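Local coordinates for protein packaging enzyme P4 (Pseudomonas phage phi6, PDB 4BLO) that hydrolyses nucleoside triphosphates as a hexameric RecA-like ATPase and probably drives RNA packaging into the viral procapsid, at residues His110-Leu124 with Ser217-Val231. Sequence-based numbering, arbitrary orientation.
Sequences HRWPSEGIYSGVTAL and SNLFTQYDCSVVMVV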
loop_
_atom_site.group_PDB
_atom_site.type_symbol
_atom_site.label_atom_id
_atom_site.label_comp_id
_atom_site.label_asym_id
_atom_site.label_seq_id
_atom_site.Cartn_x
_atom_site.Cartn_y
_atom_site.Cartn_z
ATOM N N HIS L 110 25.684 -35.984 -2.286
ATOM C CA HIS L 110 26.427 -35.509 -3.463
ATOM C C HIS L 110 27.857 -35.074 -3.069
ATOM O O HIS L 110 28.142 -34.854 -1.887
ATOM C CB HIS L 110 25.677 -34.324 -4.124
ATOM C CG HIS L 110 24.320 -34.660 -4.660
ATOM N ND1 HIS L 110 24.112 -34.885 -6.006
ATOM C CD2 HIS L 110 23.134 -34.769 -4.014
ATOM C CE1 HIS L 110 22.821 -35.139 -6.137
ATOM N NE2 HIS L 110 22.191 -35.087 -4.967
ATOM N N ARG L 111 28.752 -34.948 -4.056
ATOM C CA ARG L 111 30.122 -34.486 -3.819
ATOM C C ARG L 111 30.246 -32.967 -4.110
ATOM O O ARG L 111 31.248 -32.347 -3.729
ATOM C CB ARG L 111 31.113 -35.272 -4.680
ATOM C CG ARG L 111 31.512 -36.610 -4.086
ATOM C CD ARG L 111 32.475 -37.367 -4.985
ATOM N NE ARG L 111 31.770 -38.183 -5.975
ATOM C CZ ARG L 111 32.347 -39.079 -6.773
ATOM N NH1 ARG L 111 33.660 -39.283 -6.716
ATOM N NH2 ARG L 111 31.619 -39.778 -7.632
ATOM N N TRP L 112 29.219 -32.388 -4.770
ATOM C CA TRP L 112 29.142 -30.994 -5.186
ATOM C C TRP L 112 27.851 -30.355 -4.670
ATOM O O TRP L 112 26.817 -31.020 -4.721
ATOM C CB TRP L 112 29.193 -30.935 -6.723
ATOM C CG TRP L 112 29.244 -29.561 -7.331
ATOM C CD1 TRP L 112 30.363 -28.869 -7.683
ATOM C CD2 TRP L 112 28.123 -28.750 -7.737
ATOM N NE1 TRP L 112 30.016 -27.673 -8.275
ATOM C CE2 TRP L 112 28.646 -27.569 -8.311
ATOM C CE3 TRP L 112 26.732 -28.907 -7.672
ATOM C CZ2 TRP L 112 27.826 -26.559 -8.825
ATOM C CZ3 TRP L 112 25.921 -27.913 -8.192
ATOM C CH2 TRP L 112 26.467 -26.757 -8.763
ATOM N N PRO L 113 27.843 -29.078 -4.200
ATOM C CA PRO L 113 28.965 -28.113 -4.097
ATOM C C PRO L 113 29.939 -28.404 -2.948
ATOM O O PRO L 113 31.015 -27.801 -2.898
ATOM C CB PRO L 113 28.253 -26.778 -3.880
ATOM C CG PRO L 113 26.968 -27.148 -3.174
ATOM C CD PRO L 113 26.572 -28.494 -3.729
ATOM N N SER L 114 29.578 -29.330 -2.035
ATOM C CA SER L 114 30.432 -29.731 -0.919
ATOM C C SER L 114 30.353 -31.244 -0.693
ATOM O O SER L 114 29.353 -31.860 -1.051
ATOM C CB SER L 114 30.070 -28.978 0.352
ATOM O OG SER L 114 30.926 -29.363 1.418
ATOM N N GLU L 115 31.419 -31.843 -0.120
ATOM C CA GLU L 115 31.504 -33.287 0.099
ATOM C C GLU L 115 30.456 -33.794 1.077
ATOM O O GLU L 115 30.335 -33.281 2.195
ATOM C CB GLU L 115 32.903 -33.707 0.587
ATOM C CG GLU L 115 33.818 -34.214 -0.517
ATOM C CD GLU L 115 33.522 -35.564 -1.148
ATOM O OE1 GLU L 115 32.625 -36.286 -0.653
ATOM O OE2 GLU L 115 34.210 -35.905 -2.137
ATOM N N GLY L 116 29.722 -34.807 0.623
ATOM C CA GLY L 116 28.690 -35.500 1.384
ATOM C C GLY L 116 27.425 -34.715 1.604
ATOM O O GLY L 116 26.627 -35.087 2.461
ATOM N N ILE L 117 27.219 -33.649 0.810
ATOM C CA ILE L 117 26.065 -32.757 0.909
ATOM C C ILE L 117 24.751 -33.500 0.559
ATOM O O ILE L 117 24.733 -34.384 -0.306
ATOM C CB ILE L 117 26.261 -31.449 0.052
ATOM C CG1 ILE L 117 25.252 -30.333 0.470
ATOM C CG2 ILE L 117 26.277 -31.723 -1.467
ATOM C CD1 ILE L 117 25.471 -28.948 -0.057
ATOM N N TYR L 118 23.660 -33.110 1.240
ATOM C CA TYR L 118 22.336 -33.667 0.984
ATOM C C TYR L 118 21.759 -33.026 -0.267
ATOM O O TYR L 118 22.239 -31.973 -0.690
ATOM C CB TYR L 118 21.388 -33.480 2.197
ATOM C CG TYR L 118 21.754 -34.298 3.421
ATOM C CD1 TYR L 118 22.148 -35.632 3.305
ATOM C CD2 TYR L 118 21.627 -33.769 4.700
ATOM C CE1 TYR L 118 22.480 -36.388 4.425
ATOM C CE2 TYR L 118 21.933 -34.528 5.834
ATOM C CZ TYR L 118 22.365 -35.835 5.691
ATOM O OH TYR L 118 22.686 -36.579 6.803
ATOM N N SER L 119 20.772 -33.673 -0.892
ATOM C CA SER L 119 20.102 -33.103 -2.058
ATOM C C SER L 119 19.248 -31.922 -1.599
ATOM O O SER L 119 18.674 -31.959 -0.505
ATOM C CB SER L 119 19.251 -34.156 -2.757
ATOM O OG SER L 119 20.054 -35.237 -3.198
ATOM N N GLY L 120 19.236 -30.865 -2.399
ATOM C CA GLY L 120 18.501 -29.643 -2.097
ATOM C C GLY L 120 19.048 -28.457 -2.853
ATOM O O GLY L 120 19.589 -28.613 -3.955
ATOM N N VAL L 121 18.936 -27.263 -2.265
ATOM C CA VAL L 121 19.457 -26.068 -2.916
ATOM C C VAL L 121 20.533 -25.404 -2.039
ATOM O O VAL L 121 20.506 -25.484 -0.808
ATOM C CB VAL L 121 18.351 -25.081 -3.388
ATOM C CG1 VAL L 121 17.925 -24.099 -2.299
ATOM C CG2 VAL L 121 18.795 -24.339 -4.638
ATOM N N THR L 122 21.524 -24.839 -2.721
ATOM C CA THR L 122 22.635 -24.093 -2.155
ATOM C C THR L 122 22.453 -22.667 -2.666
ATOM O O THR L 122 22.082 -22.493 -3.829
ATOM C CB THR L 122 23.958 -24.761 -2.508
ATOM O OG1 THR L 122 23.943 -26.101 -1.997
ATOM C CG2 THR L 122 25.167 -23.996 -1.974
ATOM N N ALA L 123 22.610 -21.656 -1.780
ATOM C CA ALA L 123 22.391 -20.264 -2.168
ATOM C C ALA L 123 23.673 -19.474 -2.106
ATOM O O ALA L 123 24.255 -19.289 -1.042
ATOM C CB ALA L 123 21.314 -19.614 -1.295
ATOM N N LEU L 124 24.111 -19.014 -3.268
ATOM C CA LEU L 124 25.334 -18.243 -3.402
ATOM C C LEU L 124 24.979 -16.764 -3.321
ATOM O O LEU L 124 24.517 -16.175 -4.292
ATOM C CB LEU L 124 26.066 -18.631 -4.708
ATOM C CG LEU L 124 27.344 -17.931 -5.140
ATOM C CD1 LEU L 124 28.479 -18.232 -4.211
ATOM C CD2 LEU L 124 27.684 -18.344 -6.538
ATOM N N SER L 217 14.325 -25.822 -2.156
ATOM C CA SER L 217 15.291 -26.767 -1.594
ATOM C C SER L 217 14.677 -28.153 -1.427
ATOM O O SER L 217 15.271 -29.133 -1.872
ATOM C CB SER L 217 15.831 -26.259 -0.261
ATOM O OG SER L 217 16.918 -27.047 0.199
ATOM N N ASN L 218 13.468 -28.233 -0.840
ATOM C CA ASN L 218 12.772 -29.506 -0.603
ATOM C C ASN L 218 12.346 -30.170 -1.930
ATOM O O ASN L 218 12.393 -31.397 -2.039
ATOM C CB ASN L 218 11.587 -29.323 0.337
ATOM C CG ASN L 218 11.947 -28.912 1.752
ATOM O OD1 ASN L 218 11.144 -28.289 2.460
ATOM N ND2 ASN L 218 13.145 -29.263 2.210
ATOM N N LEU L 219 12.009 -29.354 -2.943
ATOM C CA LEU L 219 11.667 -29.814 -4.288
ATOM C C LEU L 219 12.876 -30.564 -4.883
ATOM O O LEU L 219 12.716 -31.635 -5.463
ATOM C CB LEU L 219 11.282 -28.589 -5.143
ATOM C CG LEU L 219 10.086 -28.673 -6.099
ATOM C CD1 LEU L 219 8.833 -29.182 -5.425
ATOM C CD2 LEU L 219 9.802 -27.325 -6.707
ATOM N N PHE L 220 14.095 -30.044 -4.658
ATOM C CA PHE L 220 15.333 -30.676 -5.120
ATOM C C PHE L 220 15.707 -31.867 -4.240
ATOM O O PHE L 220 16.259 -32.836 -4.764
ATOM C CB PHE L 220 16.488 -29.670 -5.176
ATOM C CG PHE L 220 16.300 -28.543 -6.167
ATOM C CD1 PHE L 220 15.602 -28.743 -7.353
ATOM C CD2 PHE L 220 16.860 -27.294 -5.936
ATOM C CE1 PHE L 220 15.439 -27.703 -8.273
ATOM C CE2 PHE L 220 16.708 -26.258 -6.864
ATOM C CZ PHE L 220 15.999 -26.468 -8.026
ATOM N N THR L 221 15.404 -31.814 -2.920
ATOM C CA THR L 221 15.693 -32.913 -1.984
ATOM C C THR L 221 14.864 -34.146 -2.361
ATOM O O THR L 221 15.382 -35.260 -2.349
ATOM C CB THR L 221 15.434 -32.485 -0.530
ATOM O OG1 THR L 221 16.113 -31.250 -0.272
ATOM C CG2 THR L 221 15.859 -33.546 0.483
ATOM N N GLN L 222 13.595 -33.931 -2.735
ATOM C CA GLN L 222 12.663 -34.973 -3.143
ATOM C C GLN L 222 13.061 -35.626 -4.486
ATOM O O GLN L 222 12.784 -36.816 -4.676
ATOM C CB GLN L 222 11.263 -34.378 -3.262
ATOM C CG GLN L 222 10.188 -35.341 -2.816
ATOM C CD GLN L 222 8.935 -34.604 -2.424
ATOM O OE1 GLN L 222 8.254 -34.018 -3.277
ATOM N NE2 GLN L 222 8.597 -34.632 -1.130
ATOM N N TYR L 223 13.698 -34.853 -5.405
ATOM C CA TYR L 223 14.086 -35.337 -6.736
ATOM C C TYR L 223 15.614 -35.581 -6.871
ATOM O O TYR L 223 16.122 -35.707 -7.986
ATOM C CB TYR L 223 13.566 -34.377 -7.823
ATOM C CG TYR L 223 12.058 -34.244 -7.812
ATOM C CD1 TYR L 223 11.240 -35.364 -7.872
ATOM C CD2 TYR L 223 11.447 -32.998 -7.756
ATOM C CE1 TYR L 223 9.853 -35.249 -7.839
ATOM C CE2 TYR L 223 10.058 -32.870 -7.738
ATOM C CZ TYR L 223 9.264 -33.997 -7.795
ATOM O OH TYR L 223 7.891 -33.871 -7.792
ATOM N N ASP L 224 16.319 -35.710 -5.725
ATOM C CA ASP L 224 17.752 -36.007 -5.577
ATOM C C ASP L 224 18.668 -35.059 -6.373
ATOM O O ASP L 224 19.718 -35.489 -6.875
ATOM C CB ASP L 224 18.056 -37.469 -5.954
ATOM C CG ASP L 224 17.243 -38.533 -5.242
ATOM O OD1 ASP L 224 16.859 -38.307 -4.063
ATOM O OD2 ASP L 224 17.050 -39.620 -5.833
ATOM N N CYS L 225 18.277 -33.767 -6.462
ATOM C CA CYS L 225 19.025 -32.719 -7.173
ATOM C C CYS L 225 19.963 -31.985 -6.221
ATOM O O CYS L 225 19.621 -31.755 -5.054
ATOM C CB CYS L 225 18.079 -31.723 -7.842
ATOM S SG CYS L 225 16.873 -32.455 -8.973
ATOM N N SER L 226 21.106 -31.552 -6.752
ATOM C CA SER L 226 22.077 -30.701 -6.076
ATOM C C SER L 226 22.253 -29.450 -6.955
ATOM O O SER L 226 22.975 -29.483 -7.958
ATOM C CB SER L 226 23.388 -31.435 -5.836
ATOM O OG SER L 226 24.236 -30.646 -5.018
ATOM N N VAL L 227 21.520 -28.379 -6.614
ATOM C CA VAL L 227 21.506 -27.125 -7.354
ATOM C C VAL L 227 22.121 -25.983 -6.520
ATOM O O VAL L 227 21.905 -25.899 -5.318
ATOM C CB VAL L 227 20.049 -26.791 -7.816
ATOM C CG1 VAL L 227 19.967 -25.460 -8.580
ATOM C CG2 VAL L 227 19.445 -27.929 -8.645
ATOM N N VAL L 228 22.889 -25.112 -7.188
ATOM C CA VAL L 228 23.473 -23.885 -6.643
ATOM C C VAL L 228 22.785 -22.703 -7.340
ATOM O O VAL L 228 22.909 -22.557 -8.550
ATOM C CB VAL L 228 25.027 -23.823 -6.795
ATOM C CG1 VAL L 228 25.574 -22.406 -6.524
ATOM C CG2 VAL L 228 25.704 -24.855 -5.897
ATOM N N MET L 229 22.070 -21.877 -6.590
ATOM C CA MET L 229 21.400 -20.686 -7.136
ATOM C C MET L 229 22.075 -19.433 -6.625
ATOM O O MET L 229 22.260 -19.312 -5.410
ATOM C CB MET L 229 19.900 -20.652 -6.770
ATOM C CG MET L 229 19.115 -21.805 -7.333
ATOM S SD MET L 229 17.342 -21.472 -7.390
ATOM C CE MET L 229 16.992 -21.236 -5.680
ATOM N N VAL L 230 22.455 -18.498 -7.529
ATOM C CA VAL L 230 23.077 -17.254 -7.058
ATOM C C VAL L 230 21.940 -16.295 -6.747
ATOM O O VAL L 230 21.063 -16.064 -7.589
ATOM C CB VAL L 230 24.225 -16.630 -7.906
ATOM C CG1 VAL L 230 24.652 -17.518 -9.052
ATOM C CG2 VAL L 230 23.944 -15.194 -8.353
ATOM N N VAL L 231 21.902 -15.837 -5.484
ATOM C CA VAL L 231 20.828 -14.999 -4.959
ATOM C C VAL L 231 21.402 -13.597 -4.602
ATOM O O VAL L 231 22.230 -13.448 -3.693
ATOM C CB VAL L 231 20.030 -15.703 -3.799
ATOM C CG1 VAL L 231 19.465 -17.037 -4.266
ATOM C CG2 VAL L 231 20.875 -15.939 -2.561
#
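S226 fastens strand 226-231 to residues 110-113 through its hydroxyl and its CB. The hydroxyl, carried anti to the backbone N (chi1 -172°), donates to W112 O, with OG 2.6 Å from that oxygen and tilted modestly from the carbonyl plane, while the CB sits over one face of the H110 imidazole, 3.5 Å from the ring centroid, a CH-pi contact. In the plane of that ring, H110 NE2 donates to S119 OG at 2.8 Å; that hydroxyl also bonds V108 O. The W112 indole turns an edge to S226 O and brings CH2 to 3.5 Å from V228 CG2, and its NE1 is satisfied by L140 O.

Between strands 120-124 and 226-231 the pairing is parallel, G120 opposite S226 through L124 opposite V230, and each of five backbone amides finds a carbonyl across the gap. T122 is gripped through both its polar backbone atoms: its N donates to V227 O, and its O accepts M229 N at 2.8 Å in a nearly straight bond (172°). V227 N to G120 O is longer, 3.3 Å. These are adjacent central strands of a RecA-type P-loop NTPase sheet; strand 120-126 leads into the Walker A loop, whose K132 and S133 line the ADP pocket.

A sixth amide, G120 N, reaches C225 O just ahead of strand 226-231. V121 N, which faces away from strand 226-231, donates to S217 OG at 3.2 Å, and the V121 backbone also bonds to G253. T221 OG1 lies within bonding distance of both S119 O and S217 O, its single proton unassigned. On the face that carries V121, A123, V227 and M229, V121 CG2 packs against F220 CE2 at the ring edge and against M229 CG. The D224 carboxylate forms salt bridges with R105 and R12.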